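Local coordinates for takeout-like protein 1 (Epiphyas postvittana, PDB 3E8T) that binds ubiquinone-8 in a long internal tunnel and probably serves as a carrier of hydrophobic ligands in insects, at residues A[16-21]-A[69-74]; A[101-105]-A[184-189]; A[108-114]-A[159-164]; A[152-158]-A[178-183]. All coordinates share one frame; numbering follows the deposited sequence. Where two conformers were deposited one is given.

Contact 1: A[16-21]-A[69-74]. With UQ8 (Ubiquinone-8), chain B.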
# COMPACT_ATOMS: atom_id res chain seq x y z
N MET A 16 -7.69 14.38 13.84
CA MET A 16 -7.33 13.97 12.50
C MET A 16 -7.17 12.47 12.36
O MET A 16 -7.52 11.89 11.33
CB MET A 16 -6.08 14.67 12.04
CG MET A 16 -6.30 16.14 11.77
SD MET A 16 -7.34 16.39 10.36
CE MET A 16 -6.13 16.24 9.09
N THR A 17 -6.62 11.87 13.40
CA THR A 17 -6.48 10.43 13.43
C THR A 17 -7.85 9.75 13.34
O THR A 17 -8.06 8.85 12.51
CB THR A 17 -5.71 9.98 14.69
OG1 THR A 17 -4.40 10.59 14.70
CG2 THR A 17 -5.56 8.46 14.74
N SER A 18 -8.80 10.20 14.17
CA SER A 18 -10.15 9.64 14.11
C SER A 18 -10.83 9.95 12.77
O SER A 18 -11.58 9.13 12.26
CB SER A 18 -10.99 10.15 15.29
OG SER A 18 -12.35 9.72 15.18
N ALA A 19 -10.64 11.14 12.23
CA ALA A 19 -11.30 11.54 10.98
C ALA A 19 -10.81 10.64 9.85
O ALA A 19 -11.59 10.18 9.04
CB ALA A 19 -11.07 12.97 10.66
N PHE A 20 -9.50 10.38 9.81
CA PHE A 20 -8.95 9.52 8.76
C PHE A 20 -9.52 8.11 8.97
O PHE A 20 -9.92 7.43 8.00
CB PHE A 20 -7.42 9.47 8.83
CG PHE A 20 -6.69 10.56 8.05
CD1 PHE A 20 -7.09 11.88 8.09
CD2 PHE A 20 -5.59 10.23 7.24
CE1 PHE A 20 -6.42 12.86 7.39
CE2 PHE A 20 -4.92 11.22 6.54
CZ PHE A 20 -5.33 12.53 6.61
N GLN A 21 -9.53 7.66 10.21
CA GLN A 21 -10.05 6.34 10.52
C GLN A 21 -11.51 6.15 10.07
O GLN A 21 -11.86 5.13 9.50
CB GLN A 21 -9.94 6.03 12.00
CG GLN A 21 -10.35 4.62 12.40
CD GLN A 21 -9.34 3.62 11.89
OE1 GLN A 21 -8.32 3.44 12.52
NE2 GLN A 21 -9.64 2.94 10.78
N ALA A 69 -7.63 -1.23 7.80
CA ALA A 69 -6.46 -0.60 8.37
C ALA A 69 -6.81 0.21 9.62
O ALA A 69 -7.89 0.79 9.70
CB ALA A 69 -5.77 0.28 7.39
N VAL A 70 -5.88 0.21 10.57
CA VAL A 70 -5.99 0.97 11.81
C VAL A 70 -5.04 2.15 11.69
O VAL A 70 -3.84 1.97 11.46
CB VAL A 70 -5.66 0.13 13.01
CG1 VAL A 70 -5.71 0.95 14.27
CG2 VAL A 70 -6.66 -1.04 13.09
N ILE A 71 -5.57 3.37 11.81
CA ILE A 71 -4.79 4.57 11.76
C ILE A 71 -4.22 4.83 13.14
O ILE A 71 -4.97 5.06 14.09
CB ILE A 71 -5.58 5.80 11.28
CG1 ILE A 71 -6.34 5.52 10.00
CG2 ILE A 71 -4.66 7.00 11.14
CD1 ILE A 71 -5.47 5.17 8.82
N ASP A 72 -2.91 4.83 13.27
CA ASP A 72 -2.25 5.04 14.54
C ASP A 72 -2.07 6.50 14.86
O ASP A 72 -2.23 6.90 16.02
CB ASP A 72 -0.92 4.27 14.59
CG ASP A 72 -1.12 2.79 14.44
OD1 ASP A 72 -1.85 2.19 15.28
OD2 ASP A 72 -0.60 2.19 13.46
N ASN A 73 -1.74 7.30 13.86
CA ASN A 73 -1.52 8.71 14.03
C ASN A 73 -1.55 9.46 12.72
O ASN A 73 -1.07 8.96 11.74
CB ASN A 73 -0.17 8.99 14.71
CG ASN A 73 -0.11 10.40 15.31
OD1 ASN A 73 -0.94 10.74 16.16
ND2 ASN A 73 0.81 11.22 14.85
N VAL A 74 -2.07 10.69 12.77
CA VAL A 74 -2.01 11.65 11.69
C VAL A 74 -1.46 12.94 12.27
O VAL A 74 -2.03 13.45 13.26
CB VAL A 74 -3.35 11.92 11.01
CG1 VAL A 74 -3.18 12.99 9.95
CG2 VAL A 74 -3.96 10.61 10.45
C45 UQ8 B . 8.15 -15.19 -5.56
C44 UQ8 B . 9.23 -14.89 -4.52
C46 UQ8 B . 10.02 -16.15 -4.26
C43 UQ8 B . 8.66 -14.36 -3.21
C42 UQ8 B . 7.61 -13.27 -3.47
C41 UQ8 B . 8.30 -12.01 -3.99
C39 UQ8 B . 7.74 -10.78 -3.30
C40 UQ8 B . 7.14 -9.63 -4.10
C38 UQ8 B . 7.84 -10.67 -1.94
C37 UQ8 B . 7.36 -9.59 -1.21
C36 UQ8 B . 7.41 -10.05 0.25
C34 UQ8 B . 6.75 -9.06 1.20
C35 UQ8 B . 6.59 -9.52 2.50
C33 UQ8 B . 6.27 -7.83 0.76
C32 UQ8 B . 5.68 -6.81 1.49
C31 UQ8 B . 4.77 -6.00 0.54
C29 UQ8 B . 4.19 -4.75 1.18
C30 UQ8 B . 5.09 -3.82 2.05
C28 UQ8 B . 2.85 -4.43 0.99
C27 UQ8 B . 2.20 -3.33 1.52
C26 UQ8 B . 1.05 -2.85 0.62
C24 UQ8 B . 0.20 -1.79 1.33
C25 UQ8 B . -0.68 -2.17 2.52
C23 UQ8 B . 0.24 -0.48 0.89
C22 UQ8 B . -0.47 0.60 1.41
C21 UQ8 B . -0.02 1.91 0.75
C19 UQ8 B . -0.47 3.19 1.47
C20 UQ8 B . 0.15 4.45 0.87
C18 UQ8 B . -1.99 3.29 1.63
C17 UQ8 B . -2.39 4.63 2.27
C16 UQ8 B . -3.80 4.60 2.88
C14 UQ8 B . -4.26 6.04 3.13
C15 UQ8 B . -3.24 7.06 3.66
C13 UQ8 B . -5.57 6.44 2.87
C12 UQ8 B . -6.01 7.74 3.07
C11 UQ8 B . -7.52 7.84 3.38
C9 UQ8 B . -7.85 9.12 4.17
C10 UQ8 B . -6.73 10.18 4.08
C8 UQ8 B . -9.18 9.68 3.67
C7 UQ8 B . -9.02 10.99 2.90
C6 UQ8 B . -8.93 12.24 3.81
C1 UQ8 B . -7.97 13.22 3.53
C1M UQ8 B . -7.12 13.03 2.44
C2 UQ8 B . -7.83 14.37 4.32
O2 UQ8 B . -6.99 15.23 4.07
C3 UQ8 B . -8.67 14.56 5.41
O3 UQ8 B . -8.54 15.68 6.17
C3M UQ8 B . -9.29 16.75 5.60
C4 UQ8 B . -9.63 13.60 5.71
O4 UQ8 B . -10.45 13.81 6.79
C4M UQ8 B . -9.68 14.07 7.97
C5 UQ8 B . -9.76 12.45 4.92
O5 UQ8 B . -10.63 11.62 5.21
O HOH W 1 -7.56 4.69 14.75
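Gln21 reaches from helix 13-28 to strand 54-77 and grips its backbone with both polar atoms of its amide. OE1 accepts from Ile71 N at 2.8 Å, and NE2 donates to Ala69 O at 3.0 Å in a nearly straight bond (176°). The second bond lies in the amide plane of Gln21 and in the carbonyl plane of Ala69. CG runs anti to the backbone N (chi1 -175°) and the chain then bends at chi2, which turns the amide onto the strand. A water also donates to Gln21 OE1 and to Ile71 O, so OE1 takes two donors. One helical turn earlier, Thr17 OG1 receives Val74 N at 3.0 Å, in a more bent bond. Thr17 OG1 also pairs with Ser13 O of the same helix. Its CG2 lies against Ile71 O.

Phe20, between them in sequence, turns to the ligand side. Val74 CG2 rests over one face of its ring, 3.9 Å from the centroid, as a CH-pi contact. The isoprenoid methyl C10 of ubiquinone-8 lies on the opposite face, 3.2 Å from Phe20 CE2. Met16 CB packs on Val74 CG1, and its CE approaches the methoxy oxygen O3 of the quinone head.

Further out, strand 54-77 is held by strand 82-100. Asp72 and Asn73 both face Asp86 in a classic beta bulge, and Asp72 OD2 bonds His88 ND1. The helix is thus tied to the strand by hydrogen bonds on its partly exposed side, while its buried side gives apolar surface to the quinone end of the ligand tunnel.

Contact 2: A[101-105]-A[184-189]; sequences GRILI and QVSEEF. With UQ8 (Ubiquinone-8), chain B.
The Phe189 ring is approached obliquely by Ile103 CD1, beside CE2. Ile103 has two conformers, so the short 3.2 Å between Ile103 CD1 and Phe189 CE2 is doubtful. Glu188 CB lies over the centre of one face of the ring, and Val185 CG1 is at its edge, in plane. Phe49 also meets this ring, with the two planes nearly parallel. Phe189 CB lies 3.8 Å from ubiquinone-8 C38, and Ser186 CB is 3.4 Å from C35, so this turn of helix 182-211 lines the tunnel near the end of the isoprenoid tail.

The other segment leaves the short strand 102-103 of the curled antiparallel sheet that wraps the long helix in this JHBP-family fold. Leu104 and Gln184 approach from opposite directions. Both leucine methyls lie over one face of the Gln184 amide, CD1 3.4 Å from OE1 and CD2 3.7 Å from NE2. Leu104 CD1 also touches Val185 CG2, and CD2 reaches Glu188 CG at 4.1 Å. Replacing Leu104 with an alanine would probably uncover that amide face, leaving the Gln184 amide freer to turn and a gap beside Val185 CG2. Arg102 NH1 donates to Leu104 O at 2.9 Å, bridging the turn within its own segment.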
# COMPACT_ATOMS: atom_id res chain seq x y z
N GLY A 101 15.68 -17.15 -11.33
CA GLY A 101 16.90 -16.70 -10.69
C GLY A 101 17.05 -17.42 -9.35
O GLY A 101 17.00 -18.65 -9.24
N ARG A 102 17.19 -16.63 -8.29
CA ARG A 102 17.36 -17.20 -6.97
C ARG A 102 16.66 -16.34 -5.95
O ARG A 102 16.43 -15.14 -6.15
CB ARG A 102 18.77 -17.32 -6.54
CG ARG A 102 19.48 -16.09 -6.53
CD ARG A 102 20.99 -16.22 -6.04
NE ARG A 102 21.66 -14.93 -6.20
CZ ARG A 102 21.60 -13.91 -5.36
NH1 ARG A 102 21.05 -14.02 -4.16
NH2 ARG A 102 22.19 -12.76 -5.69
N ILE A 103 16.30 -16.99 -4.86
CA ILE A 103 15.81 -16.30 -3.71
C ILE A 103 16.82 -16.55 -2.60
O ILE A 103 16.91 -17.64 -2.06
CB ILE A 103 14.40 -16.82 -3.43
CG1 ILE A 103 13.79 -16.15 -2.21
CG2 ILE A 103 14.39 -18.32 -3.37
CD1 ILE A 103 13.71 -14.75 -2.38
N LEU A 104 17.58 -15.50 -2.29
CA LEU A 104 18.65 -15.59 -1.30
C LEU A 104 19.64 -16.67 -1.75
O LEU A 104 20.31 -16.49 -2.79
CB LEU A 104 18.08 -15.77 0.10
CG LEU A 104 16.94 -14.83 0.53
CD1 LEU A 104 16.39 -15.18 1.94
CD2 LEU A 104 17.24 -13.32 0.40
N ILE A 105 19.69 -17.83 -1.14
CA ILE A 105 20.65 -18.87 -1.48
C ILE A 105 20.04 -20.03 -2.24
O ILE A 105 20.76 -20.98 -2.53
CB ILE A 105 21.32 -19.41 -0.18
CG1 ILE A 105 20.33 -20.07 0.76
CG2 ILE A 105 22.12 -18.29 0.54
CD1 ILE A 105 20.97 -20.83 1.91
N GLN A 184 13.49 -11.34 6.26
CA GLN A 184 14.51 -11.01 5.29
C GLN A 184 13.89 -10.83 3.90
O GLN A 184 14.25 -9.92 3.17
CB GLN A 184 15.57 -12.10 5.27
CG GLN A 184 16.61 -11.88 4.21
CD GLN A 184 17.75 -12.86 4.27
OE1 GLN A 184 17.61 -13.94 4.82
NE2 GLN A 184 18.84 -12.51 3.64
N VAL A 185 12.99 -11.76 3.50
CA VAL A 185 12.35 -11.66 2.21
C VAL A 185 11.56 -10.37 2.10
O VAL A 185 11.61 -9.69 1.07
CB VAL A 185 11.49 -12.93 1.97
CG1 VAL A 185 10.65 -12.76 0.69
CG2 VAL A 185 12.40 -14.15 1.83
N SER A 186 10.84 -9.99 3.17
CA SER A 186 10.08 -8.74 3.13
C SER A 186 11.01 -7.53 2.94
O SER A 186 10.67 -6.58 2.23
CB SER A 186 9.21 -8.56 4.36
OG SER A 186 9.93 -8.18 5.52
N GLU A 187 12.18 -7.54 3.58
CA GLU A 187 13.11 -6.40 3.46
C GLU A 187 13.77 -6.36 2.10
O GLU A 187 14.06 -5.30 1.57
CB GLU A 187 14.18 -6.43 4.56
CG GLU A 187 13.65 -6.10 5.92
CD GLU A 187 14.68 -5.44 6.88
OE1 GLU A 187 15.79 -4.89 6.52
OE2 GLU A 187 14.28 -5.48 8.08
N GLU A 188 14.00 -7.49 1.48
CA GLU A 188 14.60 -7.53 0.14
C GLU A 188 13.65 -7.09 -0.95
O GLU A 188 14.07 -6.41 -1.88
CB GLU A 188 15.07 -8.93 -0.20
CG GLU A 188 16.32 -9.29 0.50
CD GLU A 188 17.59 -8.73 -0.14
OE1 GLU A 188 17.53 -8.00 -1.14
OE2 GLU A 188 18.66 -8.99 0.43
N PHE A 189 12.39 -7.48 -0.86
CA PHE A 189 11.49 -7.39 -2.02
C PHE A 189 10.23 -6.60 -1.78
O PHE A 189 9.44 -6.46 -2.70
CB PHE A 189 11.14 -8.79 -2.51
CG PHE A 189 12.34 -9.63 -2.81
CD1 PHE A 189 13.28 -9.21 -3.76
CD2 PHE A 189 12.59 -10.79 -2.10
CE1 PHE A 189 14.39 -9.96 -3.99
CE2 PHE A 189 13.72 -11.55 -2.38
CZ PHE A 189 14.63 -11.10 -3.31
C45 UQ8 B . 8.15 -15.19 -5.56
C44 UQ8 B . 9.23 -14.89 -4.52
C46 UQ8 B . 10.02 -16.15 -4.26
C43 UQ8 B . 8.66 -14.36 -3.21
C42 UQ8 B . 7.61 -13.27 -3.47
C41 UQ8 B . 8.30 -12.01 -3.99
C39 UQ8 B . 7.74 -10.78 -3.30
C40 UQ8 B . 7.14 -9.63 -4.10
C38 UQ8 B . 7.84 -10.67 -1.94
C37 UQ8 B . 7.36 -9.59 -1.21
C36 UQ8 B . 7.41 -10.05 0.25
C34 UQ8 B . 6.75 -9.06 1.20
C35 UQ8 B . 6.59 -9.52 2.50
C33 UQ8 B . 6.27 -7.83 0.76
C32 UQ8 B . 5.68 -6.81 1.49
C31 UQ8 B . 4.77 -6.00 0.54
C29 UQ8 B . 4.19 -4.75 1.18
C30 UQ8 B . 5.09 -3.82 2.05
C28 UQ8 B . 2.85 -4.43 0.99
C27 UQ8 B . 2.20 -3.33 1.52
C26 UQ8 B . 1.05 -2.85 0.62
C24 UQ8 B . 0.20 -1.79 1.33
C25 UQ8 B . -0.68 -2.17 2.52
C23 UQ8 B . 0.24 -0.48 0.89
C22 UQ8 B . -0.47 0.60 1.41
C21 UQ8 B . -0.02 1.91 0.75
C19 UQ8 B . -0.47 3.19 1.47
C20 UQ8 B . 0.15 4.45 0.87
C18 UQ8 B . -1.99 3.29 1.63
C17 UQ8 B . -2.39 4.63 2.27
C16 UQ8 B . -3.80 4.60 2.88
C14 UQ8 B . -4.26 6.04 3.13
C15 UQ8 B . -3.24 7.06 3.66
C13 UQ8 B . -5.57 6.44 2.87
C12 UQ8 B . -6.01 7.74 3.07
C11 UQ8 B . -7.52 7.84 3.38
C9 UQ8 B . -7.85 9.12 4.17
C10 UQ8 B . -6.73 10.18 4.08
C8 UQ8 B . -9.18 9.68 3.67
C7 UQ8 B . -9.02 10.99 2.90
C6 UQ8 B . -8.93 12.24 3.81
C1 UQ8 B . -7.97 13.22 3.53
C1M UQ8 B . -7.12 13.03 2.44
C2 UQ8 B . -7.83 14.37 4.32
O2 UQ8 B . -6.99 15.23 4.07
C3 UQ8 B . -8.67 14.56 5.41
O3 UQ8 B . -8.54 15.68 6.17
C3M UQ8 B . -9.29 16.75 5.60
C4 UQ8 B . -9.63 13.60 5.71
O4 UQ8 B . -10.45 13.81 6.79
C4M UQ8 B . -9.68 14.07 7.97
C5 UQ8 B . -9.76 12.45 4.92
O5 UQ8 B . -10.63 11.62 5.21

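Contact 3: A[108-114]-A[159-164]; sequences ITGDGQM and GLTNLF
Asn162 reaches Asp111 between a single backbone bridge, Gly110 with Leu163, and the antiparallel pairing of Met114 with Leu160, in the curled sheet, where the chain turns a corner at Gly112. Its CB lies 3.3 Å from Asp111 O. CG stands anti to the backbone N (chi1 -166°), which carries the amide along the same carbonyl. At the tip, ND2 donates to Asp111 O at 2.8 Å, with that oxygen in the amide plane. The backbone oxygen of Asn162 takes a weak bond from Asp111 N.

On one side of this link, beside the Gly110 bridge, Phe164 N bonds Thr109 O. A CB on Gly110 would clash with Leu163 CD2, and one on Gly112 would run into Thr161 O. On the other side, Gln113 exchanges two bonds with Thr161: its N donates to Thr161 OG1 at 2.9 Å, almost straight at 177°, while its O accepts from Thr161 N. Met114 and Leu160 form the next, non-hydrogen-bonded pair.

Their side chains lie side by side on one face of the sheet, with Met114 CG 3.7 Å from Leu160 CD2. Leu160 and Ile108 belong to the ubiquinone-8 pocket. Ile108 CD1 packs on Leu163 CD2 at 3.9 Å.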
# COMPACT_ATOMS: atom_id res chain seq x y z
N ILE A 108 15.26 -20.61 -7.90
CA ILE A 108 13.80 -20.64 -8.00
C ILE A 108 13.38 -20.60 -9.44
O ILE A 108 13.96 -19.89 -10.24
CB ILE A 108 13.13 -19.49 -7.17
CG1 ILE A 108 11.63 -19.69 -7.04
CG2 ILE A 108 13.51 -18.10 -7.75
CD1 ILE A 108 11.00 -18.84 -5.97
N THR A 109 12.30 -21.33 -9.73
CA THR A 109 11.52 -21.08 -10.93
C THR A 109 10.06 -21.32 -10.55
O THR A 109 9.75 -22.18 -9.74
CB THR A 109 11.85 -21.97 -12.14
OG1 THR A 109 11.63 -23.35 -11.80
CG2 THR A 109 13.25 -21.69 -12.71
N GLY A 110 9.17 -20.54 -11.15
CA GLY A 110 7.75 -20.78 -10.96
C GLY A 110 6.93 -19.93 -11.89
O GLY A 110 7.38 -18.90 -12.35
N ASP A 111 5.71 -20.36 -12.13
CA ASP A 111 4.75 -19.63 -12.96
C ASP A 111 3.37 -20.11 -12.55
O ASP A 111 2.97 -21.21 -12.88
CB ASP A 111 4.99 -19.93 -14.43
CG ASP A 111 4.13 -19.11 -15.36
OD1 ASP A 111 3.07 -18.63 -14.95
OD2 ASP A 111 4.51 -18.92 -16.55
N GLY A 112 2.70 -19.29 -11.76
CA GLY A 112 1.49 -19.74 -11.14
C GLY A 112 0.77 -18.65 -10.40
O GLY A 112 0.86 -17.49 -10.78
N GLN A 113 0.05 -19.04 -9.36
CA GLN A 113 -0.68 -18.09 -8.57
C GLN A 113 -0.01 -17.88 -7.23
O GLN A 113 0.58 -18.79 -6.65
CB GLN A 113 -2.12 -18.55 -8.35
CG GLN A 113 -2.92 -18.64 -9.62
CD GLN A 113 -3.04 -17.36 -10.39
OE1 GLN A 113 -3.47 -16.34 -9.84
NE2 GLN A 113 -2.69 -17.40 -11.67
N MET A 114 -0.10 -16.65 -6.73
CA MET A 114 0.45 -16.27 -5.44
C MET A 114 -0.64 -15.86 -4.46
O MET A 114 -1.59 -15.18 -4.87
CB MET A 114 1.39 -15.05 -5.64
CG MET A 114 1.98 -14.54 -4.33
SD MET A 114 3.20 -13.25 -4.64
CE MET A 114 2.13 -11.82 -4.77
N GLY A 159 2.38 -18.32 -0.29
CA GLY A 159 1.73 -19.41 -1.05
C GLY A 159 2.01 -19.15 -2.51
O GLY A 159 1.67 -18.09 -3.03
N LEU A 160 2.70 -20.06 -3.16
CA LEU A 160 3.04 -19.95 -4.58
C LEU A 160 2.75 -21.29 -5.23
O LEU A 160 3.25 -22.29 -4.75
CB LEU A 160 4.52 -19.59 -4.80
CG LEU A 160 5.00 -18.27 -4.22
CD1 LEU A 160 6.55 -18.25 -4.12
CD2 LEU A 160 4.52 -17.11 -5.01
N THR A 161 1.97 -21.28 -6.30
CA THR A 161 1.69 -22.52 -7.02
C THR A 161 2.57 -22.69 -8.23
O THR A 161 3.15 -21.76 -8.77
CB THR A 161 0.21 -22.62 -7.45
OG1 THR A 161 -0.03 -21.79 -8.57
CG2 THR A 161 -0.72 -22.26 -6.29
N ASN A 162 2.73 -23.94 -8.62
CA ASN A 162 3.57 -24.33 -9.75
C ASN A 162 4.96 -23.76 -9.66
O ASN A 162 5.56 -23.36 -10.68
CB ASN A 162 2.92 -23.96 -11.05
CG ASN A 162 3.58 -24.63 -12.26
OD1 ASN A 162 3.94 -25.80 -12.18
ND2 ASN A 162 3.69 -23.90 -13.35
N LEU A 163 5.55 -23.84 -8.47
CA LEU A 163 7.01 -23.76 -8.38
C LEU A 163 7.60 -25.03 -8.97
O LEU A 163 7.05 -26.12 -8.82
CB LEU A 163 7.45 -23.66 -6.91
CG LEU A 163 7.11 -22.35 -6.18
CD1 LEU A 163 7.30 -22.56 -4.70
CD2 LEU A 163 7.98 -21.20 -6.71
N PHE A 164 8.76 -24.89 -9.59
CA PHE A 164 9.60 -26.03 -9.96
C PHE A 164 8.88 -27.08 -10.78
O PHE A 164 9.02 -28.29 -10.56
CB PHE A 164 10.24 -26.72 -8.74
CG PHE A 164 11.06 -25.77 -7.91
CD1 PHE A 164 12.25 -25.29 -8.36
CD2 PHE A 164 10.59 -25.30 -6.71
CE1 PHE A 164 12.96 -24.35 -7.63
CE2 PHE A 164 11.29 -24.42 -5.98
CZ PHE A 164 12.48 -23.93 -6.43

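Contact 4: A[152-158]-A[178-183]; sequences VKDNAQF and LNQNWK
Leu178 begins the contact by setting its CB against the Phe158 ring, 3.8 Å from Phe158 CD2; both residues also reach ubiquinone-8. Asn179 follows. Its OD1 accepts from Phe158 N at 2.9 Å in the carbonyl plane, and the same oxygen lies at the edge of the Phe158 ring. A water donates to Ala156 O and, weakly, to Asn179 O.

After a break at Asn181, Trp182 turns back to the sheet. Its CG occupies the position between the backbone N and carbonyl carbon (chi1 68°), which lays the indole against the corner between strands 139-153 and 155-160. Asn155 CA sits over one face, 3.4 Å from the centroid of the six-membered ring and 4° off its normal. Lys183 CB lies over the rim of the opposite face. Val152 O meets the indole edge in plane, and Val152 CG1 packs on CZ3 at 3.7 Å. An alanine in place of Trp182 would probably uncover Asn155 CA and Val152 CG1 and leave a gap at the corner.

Lys183 then donates from NZ to Val152 O at 2.9 Å, from above the carbonyl plane. NZ also forms a salt bridge with Asp151, and a water joins it to Val152 N.

The segment 178-183 is the joint between helix 168-180 and helix 182-211. It lies against the corner where strand 139-153 passes into strand 155-160, beside strand 113-133.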
# COMPACT_ATOMS: atom_id res chain seq x y z
N VAL A 152 6.98 -5.19 8.31
CA VAL A 152 6.10 -6.32 8.62
C VAL A 152 6.49 -6.83 9.99
O VAL A 152 7.60 -7.33 10.18
CB VAL A 152 6.21 -7.44 7.57
CG1 VAL A 152 5.24 -8.53 7.93
CG2 VAL A 152 5.98 -6.89 6.14
N LYS A 153 5.62 -6.58 10.98
CA LYS A 153 6.05 -6.84 12.36
C LYS A 153 5.80 -8.24 12.85
O LYS A 153 6.57 -8.73 13.68
CB LYS A 153 5.38 -5.85 13.32
CG LYS A 153 5.87 -4.47 13.18
CD LYS A 153 5.54 -3.59 14.40
CE LYS A 153 6.16 -2.26 14.22
NZ LYS A 153 7.61 -2.28 14.47
N ASP A 154 4.71 -8.89 12.44
CA ASP A 154 4.36 -10.18 13.01
C ASP A 154 4.83 -11.33 12.17
O ASP A 154 5.54 -12.17 12.71
CB ASP A 154 2.88 -10.30 13.32
CG ASP A 154 2.46 -9.48 14.50
OD1 ASP A 154 3.26 -8.67 15.00
OD2 ASP A 154 1.30 -9.68 14.90
N ASN A 155 4.40 -11.42 10.91
CA ASN A 155 4.91 -12.45 10.03
C ASN A 155 4.32 -12.28 8.63
O ASN A 155 3.49 -11.42 8.39
CB ASN A 155 4.78 -13.89 10.65
CG ASN A 155 3.38 -14.17 11.21
OD1 ASN A 155 2.40 -14.09 10.49
ND2 ASN A 155 3.30 -14.46 12.51
N ALA A 156 4.88 -13.06 7.74
CA ALA A 156 4.38 -13.14 6.39
C ALA A 156 4.42 -14.59 5.96
O ALA A 156 5.37 -15.31 6.32
CB ALA A 156 5.18 -12.30 5.47
N GLN A 157 3.41 -15.00 5.20
CA GLN A 157 3.35 -16.35 4.66
C GLN A 157 3.18 -16.33 3.19
O GLN A 157 2.48 -15.48 2.62
CB GLN A 157 2.22 -17.18 5.25
CG GLN A 157 2.40 -17.57 6.66
CD GLN A 157 1.82 -16.57 7.53
OE1 GLN A 157 0.69 -16.14 7.30
NE2 GLN A 157 2.58 -16.16 8.58
N PHE A 158 3.86 -17.26 2.58
CA PHE A 158 3.98 -17.30 1.14
C PHE A 158 3.32 -18.53 0.60
O PHE A 158 3.72 -19.64 0.91
CB PHE A 158 5.48 -17.27 0.73
CG PHE A 158 6.21 -16.04 1.19
CD1 PHE A 158 6.51 -15.03 0.30
CD2 PHE A 158 6.66 -15.94 2.51
CE1 PHE A 158 7.13 -13.91 0.72
CE2 PHE A 158 7.30 -14.83 2.91
CZ PHE A 158 7.51 -13.81 2.04
N LEU A 178 10.79 -19.83 2.45
CA LEU A 178 10.27 -18.50 2.44
C LEU A 178 9.62 -18.10 3.76
O LEU A 178 9.84 -17.00 4.29
CB LEU A 178 9.30 -18.31 1.28
CG LEU A 178 9.93 -18.41 -0.08
CD1 LEU A 178 8.83 -18.44 -1.19
CD2 LEU A 178 10.94 -17.29 -0.31
N ASN A 179 8.82 -19.02 4.31
CA ASN A 179 8.17 -18.71 5.54
C ASN A 179 9.16 -18.59 6.68
O ASN A 179 8.96 -17.78 7.59
CB ASN A 179 7.12 -19.74 5.85
CG ASN A 179 5.89 -19.56 5.08
OD1 ASN A 179 5.73 -18.68 4.27
ND2 ASN A 179 4.91 -20.33 5.49
N GLN A 180 10.22 -19.39 6.67
CA GLN A 180 11.23 -19.26 7.73
C GLN A 180 11.99 -17.96 7.67
O GLN A 180 12.39 -17.40 8.71
CB GLN A 180 12.19 -20.39 7.57
CG GLN A 180 11.52 -21.63 8.06
CD GLN A 180 12.39 -22.82 8.06
OE1 GLN A 180 13.41 -22.89 7.34
NE2 GLN A 180 12.02 -23.80 8.89
N ASN A 181 12.20 -17.45 6.48
CA ASN A 181 13.00 -16.28 6.25
C ASN A 181 12.12 -15.11 5.82
O ASN A 181 12.53 -14.24 5.11
CB ASN A 181 14.07 -16.57 5.19
CG ASN A 181 15.03 -17.62 5.65
OD1 ASN A 181 15.89 -17.37 6.49
ND2 ASN A 181 14.86 -18.85 5.14
N TRP A 182 10.90 -15.10 6.36
CA TRP A 182 9.92 -14.13 5.92
C TRP A 182 10.38 -12.70 6.12
O TRP A 182 10.09 -11.84 5.28
CB TRP A 182 8.55 -14.37 6.60
CG TRP A 182 8.51 -14.12 8.06
CD1 TRP A 182 8.71 -15.06 9.06
CD2 TRP A 182 8.33 -12.86 8.72
NE1 TRP A 182 8.66 -14.43 10.28
CE2 TRP A 182 8.45 -13.10 10.09
CE3 TRP A 182 8.10 -11.56 8.26
CZ2 TRP A 182 8.30 -12.09 11.03
CZ3 TRP A 182 7.99 -10.58 9.18
CH2 TRP A 182 8.12 -10.84 10.55
N LYS A 183 11.05 -12.40 7.22
CA LYS A 183 11.40 -11.02 7.47
C LYS A 183 12.45 -10.52 6.48
O LYS A 183 12.33 -9.47 5.88
CB LYS A 183 11.87 -10.82 8.92
CG LYS A 183 12.20 -9.41 9.31
CD LYS A 183 11.04 -8.48 9.24
CE LYS A 183 11.47 -7.10 9.74
NZ LYS A 183 10.28 -6.22 9.74
O HOH W 2 9.54 -5.85 6.96
O HOH W 3 5.73 -17.23 8.23

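All four contacts involve one curled sheet; contacts 1, 2 and 4 pack a helix against it, and contact 3 joins its strands and loops. All are partly buried; contact 3 is the most exposed, and contacts 1 and 4 have few exposed residues. Contact 1 stands apart at the quinone head, on the opposite side of the chain's centre from contacts 2 and 3. Contacts 2, 3 and 4 gather near the tail. Contacts 2 and 4 share helix 182-211, and contacts 3 and 4 share strand 155-160. Contact 3 relies largely on backbone bonds. Contacts 1 and 4 use side chains to hold backbone, whereas contact 2 has no hydrogen bond between its segments.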